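Side-chain contacts in AvrA (Salmonella typhimurium, PDB 6BE0), which probably transfers acetyl groups from acetyl-CoA to serine and threonine residues of target proteins and binds both coenzyme A and inositol hexakisphosphate: residues V94-L97 / V98-K102; L204-I207 / H208-I212; N265-L268 / Y269-F272; N247-V250 / E251-A255. One frame throughout, in Å; residues are numbered along the deposited sequence.

Contact 1 (V94-L97 / V98-K102); sequences VHEL and VSSIK
Leu97 and Ile101 meet one turn apart on the buried flank of helix 94-106, the connecting helix of the beta-alpha-beta unit that joins strand 88-91 to strand 111-117. This is the tightly packed side. CG of Leu97 comes within 3.9 Å of CD1 of Ile101, and the two branched chains slant across each other. Both also press on Phe114 of strand 111-117, so bulky apolar residues suit this layer between helix and sheet. Behind them the amide N of Ile101 reaches Leu97 O at 2.7 Å. Val98 fills the adjoining flank, next to Leu162 of helix 151-164; one of its two methyls, CG2, lies against His95 O at 3.2 Å.

The side around exposed His95 is looser and more polar, and here the short Ser99 turns its hydroxyl back on the helix. With OG placed between its own backbone N and carbonyl carbon (chi1 66°), Ser99 gives a hydrogen bond from OG to His95 O at 3.0 Å. The amide of Ser99 shares that acceptor. Ser100, at the margin of the packed layer next to Val91 and Phe114, repeats the scheme with OG swung beside its backbone N, so Glu96 O is also gripped twice. The amide of Ser100 stands 45° out of the carbonyl plane of Glu96, whereas Ser100 OG approaches Glu96 O almost end-on, at 2.7 Å.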
loop_
_atom_site.group_PDB
_atom_site.type_symbol
_atom_site.label_atom_id
_atom_site.label_comp_id
_atom_site.label_asym_id
_atom_site.label_seq_id
_atom_site.Cartn_x
_atom_site.Cartn_y
_atom_site.Cartn_z
ATOM N N VAL A 94 -15.589 -1.635 -3.719
ATOM C CA VAL A 94 -15.702 -2.316 -2.434
ATOM C C VAL A 94 -16.505 -3.604 -2.577
ATOM O O VAL A 94 -16.197 -4.611 -1.943
ATOM C CB VAL A 94 -16.371 -1.409 -1.383
ATOM C CG1 VAL A 94 -16.574 -2.151 -0.065
ATOM C CG2 VAL A 94 -15.536 -0.167 -1.165
ATOM N N HIS A 95 -17.540 -3.561 -3.408
ATOM C CA HIS A 95 -18.380 -4.729 -3.630
ATOM C C HIS A 95 -17.580 -5.841 -4.302
ATOM O O HIS A 95 -17.693 -7.014 -3.942
ATOM C CB HIS A 95 -19.595 -4.369 -4.484
ATOM C CG HIS A 95 -20.481 -5.538 -4.780
ATOM N ND1 HIS A 95 -20.475 -6.184 -5.998
ATOM C CD2 HIS A 95 -21.386 -6.188 -4.012
ATOM C CE1 HIS A 95 -21.348 -7.177 -5.969
ATOM N NE2 HIS A 95 -21.914 -7.200 -4.775
ATOM N N GLU A 96 -16.771 -5.462 -5.284
ATOM C CA GLU A 96 -15.947 -6.419 -6.004
ATOM C C GLU A 96 -14.855 -6.969 -5.088
ATOM O O GLU A 96 -14.391 -8.093 -5.271
ATOM C CB GLU A 96 -15.334 -5.768 -7.245
ATOM C CG GLU A 96 -14.544 -6.722 -8.131
ATOM C CD GLU A 96 -13.988 -6.044 -9.371
ATOM O OE1 GLU A 96 -14.547 -5.006 -9.785
ATOM O OE2 GLU A 96 -12.992 -6.548 -9.930
ATOM N N LEU A 97 -14.450 -6.172 -4.102
ATOM C CA LEU A 97 -13.473 -6.617 -3.114
ATOM C C LEU A 97 -14.050 -7.715 -2.230
ATOM O O LEU A 97 -13.473 -8.796 -2.120
ATOM C CB LEU A 97 -13.008 -5.448 -2.241
ATOM C CG LEU A 97 -12.092 -5.811 -1.065
ATOM C CD1 LEU A 97 -10.679 -6.107 -1.551
ATOM C CD2 LEU A 97 -12.088 -4.716 -0.010
ATOM N N VAL A 98 -15.182 -7.427 -1.591
ATOM C CA VAL A 98 -15.737 -8.338 -0.595
ATOM C C VAL A 98 -16.225 -9.633 -1.237
ATOM O O VAL A 98 -16.144 -10.700 -0.629
ATOM C CB VAL A 98 -16.899 -7.686 0.195
ATOM C CG1 VAL A 98 -16.385 -6.518 1.022
ATOM C CG2 VAL A 98 -18.024 -7.245 -0.737
ATOM N N SER A 99 -16.723 -9.541 -2.466
ATOM C CA SER A 99 -17.149 -10.729 -3.196
ATOM C C SER A 99 -15.931 -11.531 -3.651
ATOM O O SER A 99 -16.001 -12.751 -3.785
ATOM C CB SER A 99 -18.021 -10.350 -4.394
ATOM O OG SER A 99 -17.282 -9.625 -5.359
ATOM N N SER A 100 -14.815 -10.842 -3.882
ATOM C CA SER A 100 -13.560 -11.511 -4.218
ATOM C C SER A 100 -12.942 -12.142 -2.975
ATOM O O SER A 100 -12.304 -13.189 -3.055
ATOM C CB SER A 100 -12.565 -10.537 -4.851
ATOM O OG SER A 100 -12.966 -10.169 -6.157
ATOM N N ILE A 101 -13.127 -11.498 -1.827
ATOM C CA ILE A 101 -12.673 -12.065 -0.562
ATOM C C ILE A 101 -13.432 -13.362 -0.289
ATOM O O ILE A 101 -12.852 -14.340 0.185
ATOM C CB ILE A 101 -12.862 -11.074 0.612
ATOM C CG1 ILE A 101 -11.835 -9.946 0.509
ATOM C CG2 ILE A 101 -12.703 -11.778 1.959
ATOM C CD1 ILE A 101 -12.086 -8.780 1.448
ATOM N N LYS A 102 -14.725 -13.367 -0.595
ATOM C CA LYS A 102 -15.540 -14.564 -0.429
ATOM C C LYS A 102 -15.052 -15.675 -1.352
ATOM O O LYS A 102 -14.907 -16.817 -0.926
ATOM C CB LYS A 102 -17.014 -14.261 -0.706
ATOM C CG LYS A 102 -17.961 -15.367 -0.258
ATOM C CD LYS A 102 -19.412 -15.011 -0.526
ATOM C CE LYS A 102 -20.349 -16.136 -0.083
ATOM N NZ LYS A 102 -20.648 -16.127 1.389
#

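Contact 2 (L204-I207 / H208-I212); sequences LVKI and HEDNI
His208 folds back toward Leu204 in the opening turn of helix 205-212, with Leu204 at the N-cap position and the helix lying against strands of the five-stranded mixed sheet.

Backbone hydrogen bonds come first. The one from His208 N to Leu204 O is weak, at 3.4 Å. Those that follow are firmer: Glu209 N reaches Val205 O at 2.8 Å, and Asp210 N reaches Lys206 O at the same length.

Carbon-to-oxygen contacts make the second group. CD2 of His208 lies 3.1 Å from Leu204 O, which sits at the edge of the imidazole, near its plane; CG beside the backbone N (chi1 -82°) carries the ring back to this carbonyl. CG1 of Val205, which also packs on Arg131 of strand 125-133, touches OE1 of Glu209 only loosely, at 4.1 Å.

Side-chain hydrogen bonds form the third group. The two ring nitrogens of His208 are hydrogen-bonded to residues of the sheet, NE2 to Asp129 and ND1 to Ser138, and with both held the rotation of the buried ring is fixed. Histidine suits the place because it can serve two polar partners from one flat ring.

Charge forms the last group. Lys206 and Asp210 are one turn apart, a spacing at which a long flexible lysine can meet a short acid. The carboxylate, however, is committed mainly to other partners, OD1 to Arg215 in a salt bridge and OD2 to Tyr231 in a hydrogen bond. Bent at its last carbon-carbon bond (chi4 60°), Lys206 brings NZ to 3.7 Å from OD2 of Asp210, a long salt bridge.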
loop_
_atom_site.group_PDB
_atom_site.type_symbol
_atom_site.label_atom_id
_atom_site.label_comp_id
_atom_site.label_asym_id
_atom_site.label_seq_id
_atom_site.Cartn_x
_atom_site.Cartn_y
_atom_site.Cartn_z
ATOM N N LEU A 204 4.257 -10.428 9.654
ATOM C CA LEU A 204 2.889 -9.923 9.690
ATOM C C LEU A 204 1.917 -10.915 10.321
ATOM O O LEU A 204 0.706 -10.698 10.314
ATOM C CB LEU A 204 2.430 -9.575 8.274
ATOM C CG LEU A 204 3.139 -8.366 7.668
ATOM C CD1 LEU A 204 2.905 -8.308 6.170
ATOM C CD2 LEU A 204 2.663 -7.087 8.339
ATOM N N VAL A 205 2.444 -12.005 10.867
ATOM C CA VAL A 205 1.604 -12.981 11.544
ATOM C C VAL A 205 0.923 -12.349 12.755
ATOM O O VAL A 205 -0.271 -12.547 12.975
ATOM C CB VAL A 205 2.415 -14.215 11.996
ATOM C CG1 VAL A 205 1.566 -15.137 12.865
ATOM C CG2 VAL A 205 2.946 -14.972 10.789
ATOM N N LYS A 206 1.684 -11.587 13.534
ATOM C CA LYS A 206 1.185 -11.040 14.794
ATOM C C LYS A 206 -0.023 -10.121 14.614
ATOM O O LYS A 206 -1.001 -10.231 15.354
ATOM C CB LYS A 206 2.297 -10.282 15.525
ATOM C CG LYS A 206 1.869 -9.749 16.887
ATOM C CD LYS A 206 3.052 -9.273 17.719
ATOM C CE LYS A 206 2.597 -8.673 19.045
ATOM N NZ LYS A 206 1.839 -9.644 19.886
ATOM N N ILE A 207 0.038 -9.213 13.644
ATOM C CA ILE A 207 -1.052 -8.260 13.445
ATOM C C ILE A 207 -2.311 -8.980 12.962
ATOM O O ILE A 207 -3.428 -8.593 13.303
ATOM C CB ILE A 207 -0.666 -7.140 12.443
ATOM C CG1 ILE A 207 -1.778 -6.089 12.369
ATOM C CG2 ILE A 207 -0.375 -7.716 11.063
ATOM C CD1 ILE A 207 -1.370 -4.806 11.667
ATOM N N HIS A 208 -2.124 -10.031 12.171
ATOM C CA HIS A 208 -3.243 -10.855 11.725
ATOM C C HIS A 208 -3.799 -11.672 12.884
ATOM O O HIS A 208 -5.005 -11.903 12.981
ATOM C CB HIS A 208 -2.810 -11.787 10.593
ATOM C CG HIS A 208 -2.793 -11.135 9.248
ATOM N ND1 HIS A 208 -3.943 -10.762 8.589
ATOM C CD2 HIS A 208 -1.765 -10.793 8.435
ATOM C CE1 HIS A 208 -3.627 -10.216 7.429
ATOM N NE2 HIS A 208 -2.311 -10.224 7.310
ATOM N N GLU A 209 -2.903 -12.108 13.759
ATOM C CA GLU A 209 -3.277 -12.905 14.916
ATOM C C GLU A 209 -4.097 -12.070 15.894
ATOM O O GLU A 209 -5.124 -12.518 16.401
ATOM C CB GLU A 209 -2.023 -13.457 15.595
ATOM C CG GLU A 209 -2.282 -14.517 16.649
ATOM C CD GLU A 209 -1.005 -15.200 17.102
ATOM O OE1 GLU A 209 0.087 -14.748 16.696
ATOM O OE2 GLU A 209 -1.094 -16.192 17.859
ATOM N N ASP A 210 -3.642 -10.846 16.142
ATOM C CA ASP A 210 -4.327 -9.944 17.061
ATOM C C ASP A 210 -5.648 -9.453 16.475
ATOM O O ASP A 210 -6.583 -9.140 17.211
ATOM C CB ASP A 210 -3.430 -8.752 17.408
ATOM C CG ASP A 210 -2.323 -9.117 18.384
ATOM O OD1 ASP A 210 -2.429 -10.165 19.058
ATOM O OD2 ASP A 210 -1.347 -8.344 18.485
ATOM N N ASN A 211 -5.723 -9.381 15.150
ATOM C CA ASN A 211 -6.970 -9.033 14.479
ATOM C C ASN A 211 -8.017 -10.116 14.720
ATOM O O ASN A 211 -9.169 -9.825 15.046
ATOM C CB ASN A 211 -6.742 -8.841 12.979
ATOM C CG ASN A 211 -7.992 -8.381 12.250
ATOM O OD1 ASN A 211 -8.876 -7.760 12.841
ATOM N ND2 ASN A 211 -8.071 -8.687 10.959
ATOM N N ILE A 212 -7.597 -11.368 14.564
ATOM C CA ILE A 212 -8.473 -12.516 14.769
ATOM C C ILE A 212 -8.909 -12.630 16.225
ATOM O O ILE A 212 -10.076 -12.893 16.512
ATOM C CB ILE A 212 -7.778 -13.826 14.341
ATOM C CG1 ILE A 212 -7.641 -13.866 12.819
ATOM C CG2 ILE A 212 -8.563 -15.042 14.817
ATOM C CD1 ILE A 212 -6.815 -15.024 12.302
#

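Contact 3 (N265-L268 / Y269-F272); sequences NETL and YERF. With IHP (inositol hexakisphosphate), chain B.
Thr267 and Glu270 form a capping box at the start of helix 268-273, each side chain serving the other's backbone. Glu270 N gives a nearly straight hydrogen bond to Thr267 OG1, 3.0 Å long. In return Thr267 N reaches Glu270 OE1 at 3.3 Å, on the anti side and 31° out of the carboxylate plane. Threonine suits the N-cap because its hydroxyl, set between backbone N and carbonyl carbon (chi1 67°), can stand in for the missing helical acceptor; glutamate is long enough to fold back over the turn.

One residue further on, Arg271 N bonds to Thr267 O at 2.8 Å, and the extended arginine leads from this turn to inositol hexakisphosphate. Phosphate oxygen O24 of the ligand sits over the guanidinium face, 3.1 Å from CZ of Arg271. The ligand is also held by Lys238, His239 and other basic residues, an anion pocket in which a cationic side chain belongs.

Farther out, hydrogen bonds from Asn262 and Asn274 position the carboxylate of Glu266, which stays beyond salt-bridge distance of the guanidinium. Glu266 crosses the base of Arg271 at a slant, its OE1 3.7 Å from Arg271 CB.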
loop_
_atom_site.group_PDB
_atom_site.type_symbol
_atom_site.label_atom_id
_atom_site.label_comp_id
_atom_site.label_asym_id
_atom_site.label_seq_id
_atom_site.Cartn_x
_atom_site.Cartn_y
_atom_site.Cartn_z
ATOM N N ASN A 265 22.755 -1.283 0.028
ATOM C CA ASN A 265 23.360 -1.173 1.354
ATOM C C ASN A 265 23.224 0.219 1.964
ATOM O O ASN A 265 24.172 0.744 2.549
ATOM C CB ASN A 265 24.837 -1.568 1.291
ATOM C CG ASN A 265 25.033 -3.036 0.963
ATOM O OD1 ASN A 265 24.260 -3.890 1.398
ATOM N ND2 ASN A 265 26.071 -3.337 0.190
ATOM N N GLU A 266 22.042 0.810 1.816
ATOM C CA GLU A 266 21.740 2.091 2.445
ATOM C C GLU A 266 20.627 1.914 3.467
ATOM O O GLU A 266 19.686 1.152 3.255
ATOM C CB GLU A 266 21.352 3.141 1.399
ATOM C CG GLU A 266 20.315 2.687 0.385
ATOM C CD GLU A 266 20.024 3.749 -0.665
ATOM O OE1 GLU A 266 18.991 3.639 -1.358
ATOM O OE2 GLU A 266 20.832 4.691 -0.802
ATOM N N THR A 267 20.752 2.618 4.587
ATOM C CA THR A 267 19.789 2.505 5.670
ATOM C C THR A 267 18.476 3.182 5.299
ATOM O O THR A 267 18.368 3.814 4.247
ATOM C CB THR A 267 20.329 3.130 6.968
ATOM O OG1 THR A 267 20.464 4.547 6.802
ATOM C CG2 THR A 267 21.682 2.531 7.329
ATOM N N LEU A 268 17.480 3.036 6.166
ATOM C CA LEU A 268 16.187 3.680 5.976
ATOM C C LEU A 268 16.355 5.189 5.820
ATOM O O LEU A 268 15.752 5.805 4.942
ATOM C CB LEU A 268 15.260 3.369 7.154
ATOM C CG LEU A 268 13.853 3.966 7.106
ATOM C CD1 LEU A 268 13.041 3.343 5.980
ATOM C CD2 LEU A 268 13.160 3.778 8.446
ATOM N N TYR A 269 17.184 5.776 6.678
ATOM C CA TYR A 269 17.448 7.210 6.634
ATOM C C TYR A 269 18.278 7.596 5.415
ATOM O O TYR A 269 17.987 8.588 4.748
ATOM C CB TYR A 269 18.174 7.661 7.904
ATOM C CG TYR A 269 17.288 7.934 9.103
ATOM C CD1 TYR A 269 15.969 8.346 8.951
ATOM C CD2 TYR A 269 17.783 7.793 10.392
ATOM C CE1 TYR A 269 15.171 8.600 10.045
ATOM C CE2 TYR A 269 16.990 8.046 11.491
ATOM C CZ TYR A 269 15.687 8.450 11.311
ATOM O OH TYR A 269 14.895 8.705 12.402
ATOM N N GLU A 270 19.317 6.816 5.135
ATOM C CA GLU A 270 20.190 7.098 4.002
ATOM C C GLU A 270 19.409 7.050 2.695
ATOM O O GLU A 270 19.658 7.842 1.786
ATOM C CB GLU A 270 21.357 6.107 3.960
ATOM C CG GLU A 270 22.443 6.385 4.989
ATOM C CD GLU A 270 23.635 5.458 4.848
ATOM O OE1 GLU A 270 23.475 4.365 4.265
ATOM O OE2 GLU A 270 24.733 5.826 5.318
ATOM N N ARG A 271 18.459 6.125 2.607
ATOM C CA ARG A 271 17.632 6.008 1.413
ATOM C C ARG A 271 16.663 7.181 1.291
ATOM O O ARG A 271 16.427 7.684 0.192
ATOM C CB ARG A 271 16.846 4.695 1.413
ATOM C CG ARG A 271 15.669 4.737 0.460
ATOM C CD ARG A 271 15.097 3.375 0.127
ATOM N NE ARG A 271 13.839 3.533 -0.598
ATOM C CZ ARG A 271 13.741 3.990 -1.842
ATOM N NH1 ARG A 271 14.828 4.329 -2.523
ATOM N NH2 ARG A 271 12.553 4.110 -2.410
ATOM N N PHE A 272 16.090 7.598 2.417
ATOM C CA PHE A 272 15.147 8.712 2.427
ATOM C C PHE A 272 15.781 9.963 1.833
ATOM O O PHE A 272 15.146 10.687 1.067
ATOM C CB PHE A 272 14.663 9.003 3.850
ATOM C CG PHE A 272 13.861 10.269 3.969
ATOM C CD1 PHE A 272 12.522 10.294 3.618
ATOM C CD2 PHE A 272 14.447 11.437 4.431
ATOM C CE1 PHE A 272 11.782 11.459 3.727
ATOM C CE2 PHE A 272 13.713 12.603 4.542
ATOM C CZ PHE A 272 12.380 12.612 4.189
HETATM C C1 IHP B . 13.191 -4.677 -4.352
HETATM C C2 IHP B . 12.046 -3.672 -4.402
HETATM C C3 IHP B . 12.550 -2.254 -4.193
HETATM C C4 IHP B . 13.654 -1.925 -5.176
HETATM C C5 IHP B . 14.826 -2.852 -4.916
HETATM C C6 IHP B . 14.422 -4.297 -5.171
HETATM O O11 IHP B . 12.693 -5.936 -4.770
HETATM P P1 IHP B . 12.379 -7.028 -3.650
HETATM O O21 IHP B . 11.111 -7.768 -4.013
HETATM O O31 IHP B . 12.184 -6.374 -2.299
HETATM O O41 IHP B . 13.525 -8.003 -3.578
HETATM O O12 IHP B . 11.341 -3.783 -5.658
HETATM P P2 IHP B . 9.822 -4.233 -5.676
HETATM O O22 IHP B . 9.636 -5.517 -4.904
HETATM O O32 IHP B . 8.944 -3.174 -5.054
HETATM O O42 IHP B . 9.385 -4.460 -7.107
HETATM O O13 IHP B . 11.467 -1.331 -4.316
HETATM P P3 IHP B . 10.950 -0.562 -3.020
HETATM O O23 IHP B . 9.445 -0.447 -3.065
HETATM O O33 IHP B . 11.347 -1.291 -1.759
HETATM O O43 IHP B . 11.537 0.825 -2.992
HETATM O O14 IHP B . 14.014 -0.533 -5.094
HETATM P P4 IHP B . 14.807 0.132 -3.858
HETATM O O24 IHP B . 14.142 1.437 -3.483
HETATM O O34 IHP B . 14.825 -0.769 -2.644
HETATM O O44 IHP B . 16.220 0.442 -4.271
HETATM O O15 IHP B . 15.959 -2.513 -5.717
HETATM P P5 IHP B . 17.409 -2.781 -5.139
HETATM O O25 IHP B . 17.333 -3.735 -3.965
HETATM O O35 IHP B . 18.267 -3.385 -6.222
HETATM O O45 IHP B . 18.043 -1.493 -4.674
HETATM O O16 IHP B . 14.192 -4.508 -6.563
HETATM P P6 IHP B . 14.883 -5.718 -7.274
HETATM O O26 IHP B . 14.740 -5.578 -8.767
HETATM O O36 IHP B . 16.346 -5.760 -6.917
HETATM O O46 IHP B . 14.232 -7.013 -6.852
#

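Contact 4 (N247-V250 / E251-A255); sequences NEYV and EANPA
At the C-terminal end of helix 243-252, whose first residues Ala243 and Gln244 bind coenzyme A, Asn247 and Tyr249 meet the residues that close the last turn. Glu251 N still makes the regular helical bond to Asn247 O, but at 3.3 Å it is long, and the donor stands 41° out of the carbonyl plane. CG of Glu251 lies beside the same oxygen, 3.1 Å from Asn247 O, and the extended chain passes close by this carbonyl on an exposed surface that suits an acid.

From here the helix unwinds. Ala252 N turns to the carbonyl three residues back, making a weak bond of 3.0 Å to Tyr249 O, and Asn253 N does likewise with Val250 O. Such short-range, bent bonds mark the fraying of an alpha-helix at its C-terminus. Asn253 leaves helical geometry altogether, which agrees with a proline following it, since proline disfavours the helical conformation in the residue before. Having no N-H, Pro254 cannot continue the bonding pattern; its CA instead makes a C-H contact with Val250 O at 3.2 Å.

Beneath this turn lies the buried ring of Tyr249. With CG anti to the backbone N (chi1 177°), the ring passes under Asn253, whose terminal amide lies over one face near the rim, with 26° between the planes. CG of Asn253 comes to 4.0 Å from CZ of Tyr249. The tyrosine ring also stacks with Tyr237, and its OH is hydrogen-bonded to Leu232 O.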
loop_
_atom_site.group_PDB
_atom_site.type_symbol
_atom_site.label_atom_id
_atom_site.label_comp_id
_atom_site.label_asym_id
_atom_site.label_seq_id
_atom_site.Cartn_x
_atom_site.Cartn_y
_atom_site.Cartn_z
ATOM N N ASN A 247 10.985 9.587 11.954
ATOM C CA ASN A 247 11.469 9.726 13.323
ATOM C C ASN A 247 10.498 9.104 14.318
ATOM O O ASN A 247 10.899 8.631 15.378
ATOM C CB ASN A 247 11.689 11.197 13.681
ATOM C CG ASN A 247 12.749 11.858 12.824
ATOM O OD1 ASN A 247 13.560 11.185 12.186
ATOM N ND2 ASN A 247 12.753 13.185 12.812
ATOM N N GLU A 248 9.215 9.115 13.976
ATOM C CA GLU A 248 8.196 8.532 14.836
ATOM C C GLU A 248 8.240 7.010 14.777
ATOM O O GLU A 248 7.935 6.335 15.760
ATOM C CB GLU A 248 6.808 9.038 14.439
ATOM C CG GLU A 248 6.591 10.516 14.727
ATOM C CD GLU A 248 5.327 11.058 14.090
ATOM O OE1 GLU A 248 4.494 10.244 13.631
ATOM O OE2 GLU A 248 5.170 12.298 14.047
ATOM N N TYR A 249 8.625 6.472 13.624
ATOM C CA TYR A 249 8.699 5.027 13.456
ATOM C C TYR A 249 9.911 4.438 14.173
ATOM O O TYR A 249 9.803 3.407 14.836
ATOM C CB TYR A 249 8.745 4.650 11.974
ATOM C CG TYR A 249 8.899 3.160 11.756
ATOM C CD1 TYR A 249 7.842 2.293 11.993
ATOM C CD2 TYR A 249 10.104 2.620 11.328
ATOM C CE1 TYR A 249 7.977 0.935 11.807
ATOM C CE2 TYR A 249 10.248 1.261 11.138
ATOM C CZ TYR A 249 9.180 0.423 11.378
ATOM O OH TYR A 249 9.318 -0.932 11.189
ATOM N N VAL A 250 11.061 5.092 14.039
ATOM C CA VAL A 250 12.291 4.601 14.654
ATOM C C VAL A 250 12.259 4.745 16.174
ATOM O O VAL A 250 12.993 4.060 16.882
ATOM C CB VAL A 250 13.531 5.339 14.114
ATOM C CG1 VAL A 250 13.694 5.086 12.623
ATOM C CG2 VAL A 250 13.429 6.823 14.397
ATOM N N GLU A 251 11.419 5.645 16.673
ATOM C CA GLU A 251 11.243 5.789 18.113
ATOM C C GLU A 251 10.521 4.565 18.664
ATOM O O GLU A 251 10.673 4.219 19.836
ATOM C CB GLU A 251 10.471 7.067 18.446
ATOM C CG GLU A 251 11.341 8.318 18.476
ATOM C CD GLU A 251 10.537 9.587 18.682
ATOM O OE1 GLU A 251 9.419 9.500 19.232
ATOM O OE2 GLU A 251 11.024 10.670 18.294
ATOM N N ALA A 252 9.742 3.915 17.806
ATOM C CA ALA A 252 9.067 2.670 18.157
ATOM C C ALA A 252 9.921 1.462 17.774
ATOM O O ALA A 252 9.658 0.342 18.214
ATOM C CB ALA A 252 7.711 2.596 17.475
ATOM N N ASN A 253 10.937 1.700 16.948
ATOM C CA ASN A 253 11.847 0.652 16.498
ATOM C C ASN A 253 13.271 1.192 16.370
ATOM O O ASN A 253 13.734 1.453 15.261
ATOM C CB ASN A 253 11.386 0.076 15.155
ATOM C CG ASN A 253 9.955 -0.419 15.191
ATOM O OD1 ASN A 253 9.015 0.353 15.004
ATOM N ND2 ASN A 253 9.781 -1.715 15.426
ATOM N N PRO A 254 13.964 1.373 17.509
ATOM C CA PRO A 254 15.300 1.987 17.567
ATOM C C PRO A 254 16.273 1.496 16.494
ATOM O O PRO A 254 17.047 2.290 15.961
ATOM C CB PRO A 254 15.799 1.590 18.958
ATOM C CG PRO A 254 14.566 1.484 19.773
ATOM C CD PRO A 254 13.489 0.977 18.848
ATOM N N ALA A 255 16.225 0.205 16.185
ATOM C CA ALA A 255 17.162 -0.392 15.240
ATOM C C ALA A 255 16.829 -0.032 13.793
ATOM O O ALA A 255 17.689 -0.116 12.915
ATOM C CB ALA A 255 17.179 -1.904 15.409
#

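Along the chain the order is contact 1, contact 2, contact 4, contact 3. The first two belong to helices 94-106 and 205-212, which both pack on the five-stranded mixed sheet; their centres are 21 Å apart and they do not touch. Contacts 3 and 4 lie across the chain's centre from contact 1, about 37 and 35 Å from it between centres. Contact 4 is on helix 243-252, contact 3 at the start of helix 268-273 with the loop before it; 14 Å apart between centres, they meet where Tyr269 OH lies 2.8 Å from Asn247 OD1, probably a hydrogen bond. The former helix contributes to the coenzyme A pocket, the latter to the inositol hexakisphosphate pocket, whereas contact 1 is plain packing away from both.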